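Local coordinates for protein EF1p2_mFAP2b (Synthetic construct, PDB 6OHH) that binds the fluorogenic dye DFHBI inside a designed beta barrel and calcium in an added EF-hand-like loop, probably as a calcium-responsive fluorescence-activating protein, at residues P66-I71 with Q86-S91. Numbering follows the deposited sequence. Where two conformers were deposited one is given.
Sequences PDTLDI and QITMDS
Ile87 lays its CG1 branch across the end of Ile71, the two side chains crossing at about a right angle. CD1 of Ile87 meets CD1 of Ile71 at 3.8 Å. CG1 of Ile87 sits in the crowded position between its backbone N and carbonyl carbon (chi1 51°), from where it also touches CB of Leu69. These three side chains are buried in the barrel interior. Trp97 of strand 94-102 packs on both isoleucines, and Phe95 on Ile87, and Leu69 lies against helix 6-10. The side chain of Ile71 is about 8 Å from the bound DFHBI.

The two segments form the open end of the beta hairpin made by strands 68-75 and 81-89, neighbours in the eight-stranded antiparallel barrel. Leu69 and Ile87 are a hydrogen-bonded pair: N of each donates to O of the other, 3.0 Å both ways. Beyond them, Met89 N gives a nearly straight bond to Asp67 O (2.7 Å, 171° at the hydrogen). That oxygen also receives a CA-H contact from Thr88.

The other face carries Thr68, Asp70, Thr88 and Gln86. CG2 of Thr68 rests 3.5 Å from OG1 of Thr88, the two side chains pointing the same way. OG1 of Thr68 turns elsewhere and hydrogen-bonds Thr65 OG1. Next along, Asp70 and Gln86 run side by side, with carboxylate and amide planes 21° apart. Gln86 is extended beyond CG, and its NE2 donates to Asp70 OD1 at 2.9 Å, from above the carboxylate plane. Lys64 touches both side chains.

At the barrel end, Met89 starts with CG anti to the backbone N, then bends at chi3. Its CE reaches Asp67 OD1 at 3.1 Å, while Arg6 and Leu10 of helix 6-10 also touch the methionine.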
ATOM      1  N   PRO A  66     -13.476  -0.903  12.973  1.00 22.14           N
ATOM      2  CA  PRO A  66     -13.037  -2.271  13.299  1.00 20.65           C
ATOM      3  C   PRO A  66     -12.577  -3.080  12.095  1.00 22.80           C
ATOM      4  O   PRO A  66     -11.835  -4.053  12.274  1.00 23.82           O
ATOM      5  CB  PRO A  66     -14.278  -2.897  13.952  1.00 25.04           C
ATOM      6  CG  PRO A  66     -15.031  -1.750  14.502  1.00 24.06           C
ATOM      7  CD  PRO A  66     -14.796  -0.602  13.565  1.00 18.53           C
ATOM      8  N   ASP A  67     -13.002  -2.736  10.879  1.00 17.42           N
ATOM      9  CA  ASP A  67     -12.635  -3.507   9.701  1.00 23.27           C
ATOM     10  C   ASP A  67     -11.646  -2.813   8.774  1.00 21.05           C
ATOM     11  O   ASP A  67     -11.147  -3.460   7.844  1.00 19.63           O
ATOM     12  CB  ASP A  67     -13.896  -3.858   8.893  1.00 23.63           C
ATOM     13  CG  ASP A  67     -14.935  -4.592   9.721  1.00 33.14           C
ATOM     14  OD1 ASP A  67     -14.550  -5.493  10.494  1.00 31.54           O
ATOM     15  OD2 ASP A  67     -16.137  -4.266   9.601  1.00 34.63           O
ATOM     16  N   THR A  68     -11.342  -1.534   8.988  1.00 18.38           N
ATOM     17  CA  THR A  68     -10.559  -0.760   8.034  1.00 17.93           C
ATOM     18  C   THR A  68      -9.442   0.007   8.725  1.00 18.73           C
ATOM     19  O   THR A  68      -9.547   0.378   9.899  1.00 18.95           O
ATOM     20  CB  THR A  68     -11.441   0.237   7.250  1.00 18.90           C
ATOM     21  OG1 THR A  68     -11.884   1.280   8.129  1.00 26.48           O
ATOM     22  CG2 THR A  68     -12.647  -0.462   6.639  1.00 16.90           C
ATOM     23  N   LEU A  69      -8.376   0.260   7.966  1.00 13.98           N
ATOM     24  CA  LEU A  69      -7.236   1.043   8.412  1.00 14.66           C
ATOM     25  C   LEU A  69      -6.826   1.981   7.290  1.00 14.33           C
ATOM     26  O   LEU A  69      -6.827   1.590   6.120  1.00 15.79           O
ATOM     27  CB  LEU A  69      -6.043   0.151   8.806  1.00 14.32           C
ATOM     28  CG  LEU A  69      -6.210  -0.723  10.056  1.00 16.82           C
ATOM     29  CD1 LEU A  69      -6.680  -2.123   9.670  1.00 16.52           C
ATOM     30  CD2 LEU A  69      -4.913  -0.792  10.855  1.00 16.49           C
ATOM     31  N   ASP A  70      -6.488   3.218   7.646  1.00 14.32           N
ATOM     32  CA  ASP A  70      -5.941   4.162   6.683  1.00 14.79           C
ATOM     33  C   ASP A  70      -4.466   3.854   6.438  1.00 16.13           C
ATOM     34  O   ASP A  70      -3.722   3.539   7.371  1.00 14.63           O
ATOM     35  CB  ASP A  70      -6.094   5.596   7.197  1.00 17.45           C
ATOM     36  CG  ASP A  70      -7.510   6.127   7.048  1.00 19.72           C
ATOM     37  OD1 ASP A  70      -8.177   5.778   6.057  1.00 21.57           O
ATOM     38  OD2 ASP A  70      -7.959   6.887   7.931  1.00 27.61           O
ATOM     39  N   ILE A  71      -4.044   3.957   5.176  1.00 15.74           N
ATOM     40  CA  ILE A  71      -2.682   3.632   4.760  1.00 15.94           C
ATOM     41  C   ILE A  71      -2.107   4.803   3.977  1.00 16.01           C
ATOM     42  O   ILE A  71      -2.742   5.296   3.039  1.00 16.19           O
ATOM     43  CB  ILE A  71      -2.637   2.361   3.891  1.00 16.43           C
ATOM     44  CG1 ILE A  71      -3.356   1.198   4.571  1.00 19.46           C
ATOM     45  CG2 ILE A  71      -1.199   1.998   3.534  1.00 12.31           C
ATOM     46  CD1 ILE A  71      -2.548   0.528   5.632  1.00 13.84           C
ATOM     47  N   GLN A  86      -7.118   2.669   1.904  0.59 16.19           N
ATOM     48  CA  GLN A  86      -7.594   1.904   3.044  0.59 18.53           C
ATOM     49  C   GLN A  86      -7.471   0.417   2.758  0.59 17.05           C
ATOM     50  O   GLN A  86      -7.682  -0.025   1.624  0.59 15.80           O
ATOM     51  CB  GLN A  86      -9.053   2.253   3.382  0.59 17.15           C
ATOM     52  CG  GLN A  86      -9.229   3.642   3.981  0.59 18.57           C
ATOM     53  CD  GLN A  86     -10.669   3.954   4.354  0.59 20.26           C
ATOM     54  OE1 GLN A  86     -11.606   3.464   3.728  0.59 20.55           O
ATOM     55  NE2 GLN A  86     -10.847   4.775   5.386  0.59 19.51           N
ATOM     56  N   ILE A  87      -7.123  -0.350   3.787  1.00 13.53           N
ATOM     57  CA  ILE A  87      -7.190  -1.802   3.743  1.00 16.86           C
ATOM     58  C   ILE A  87      -8.403  -2.218   4.561  1.00 16.86           C
ATOM     59  O   ILE A  87      -8.623  -1.705   5.665  1.00 15.99           O
ATOM     60  CB  ILE A  87      -5.902  -2.476   4.249  1.00 16.38           C
ATOM     61  CG1 ILE A  87      -5.476  -1.941   5.615  1.00 13.54           C
ATOM     62  CG2 ILE A  87      -4.783  -2.329   3.216  1.00 10.99           C
ATOM     63  CD1 ILE A  87      -4.333  -2.740   6.226  1.00 14.83           C
ATOM     64  N   THR A  88      -9.204  -3.117   4.004  1.00 14.86           N
ATOM     65  CA  THR A  88     -10.430  -3.578   4.636  1.00 17.54           C
ATOM     66  C   THR A  88     -10.308  -5.071   4.884  1.00 22.42           C
ATOM     67  O   THR A  88      -9.972  -5.832   3.968  1.00 17.36           O
ATOM     68  CB  THR A  88     -11.647  -3.270   3.764  1.00 16.50           C
ATOM     69  OG1 THR A  88     -11.720  -1.856   3.548  1.00 17.18           O
ATOM     70  CG2 THR A  88     -12.921  -3.742   4.446  1.00 19.46           C
ATOM     71  N   MET A  89     -10.559  -5.478   6.122  1.00 16.28           N
ATOM     72  CA  MET A  89     -10.461  -6.881   6.496  1.00 22.15           C
ATOM     73  C   MET A  89     -11.524  -7.709   5.784  1.00 21.30           C
ATOM     74  O   MET A  89     -12.721  -7.424   5.886  1.00 21.99           O
ATOM     75  CB  MET A  89     -10.600  -7.024   8.006  1.00 18.40           C
ATOM     76  CG  MET A  89     -10.547  -8.448   8.497  1.00 23.01           C
ATOM     77  SD  MET A  89     -10.639  -8.465  10.290  1.00 33.60           S
ATOM     78  CE  MET A  89     -12.071  -7.426  10.517  1.00 33.88           C
ATOM     79  N   ASP A  90     -11.082  -8.745   5.082  1.00 23.02           N
ATOM     80  CA  ASP A  90     -11.971  -9.688   4.421  1.00 26.33           C
ATOM     81  C   ASP A  90     -12.069 -11.001   5.180  1.00 28.35           C
ATOM     82  O   ASP A  90     -13.118 -11.650   5.161  1.00 30.39           O
ATOM     83  CB  ASP A  90     -11.483  -9.954   2.990  1.00 27.93           C
ATOM     84  CG  ASP A  90     -12.550 -10.565   2.114  1.00 32.16           C
ATOM     85  OD1 ASP A  90     -13.576  -9.896   1.867  1.00 36.35           O
ATOM     86  OD2 ASP A  90     -12.354 -11.715   1.670  1.00 35.43           O
ATOM     87  N   SER A  91     -10.992 -11.373   5.860  1.00 23.59           N
ATOM     88  CA  SER A  91     -10.910 -12.570   6.683  1.00 23.29           C
ATOM     89  C   SER A  91      -9.700 -12.405   7.586  1.00 28.48           C
ATOM     90  O   SER A  91      -8.944 -11.435   7.440  1.00 24.43           O
ATOM     91  CB  SER A  91     -10.783 -13.834   5.813  1.00 30.56           C
ATOM     92  OG  SER A  91      -9.440 -14.027   5.393  1.00 27.74           O
TER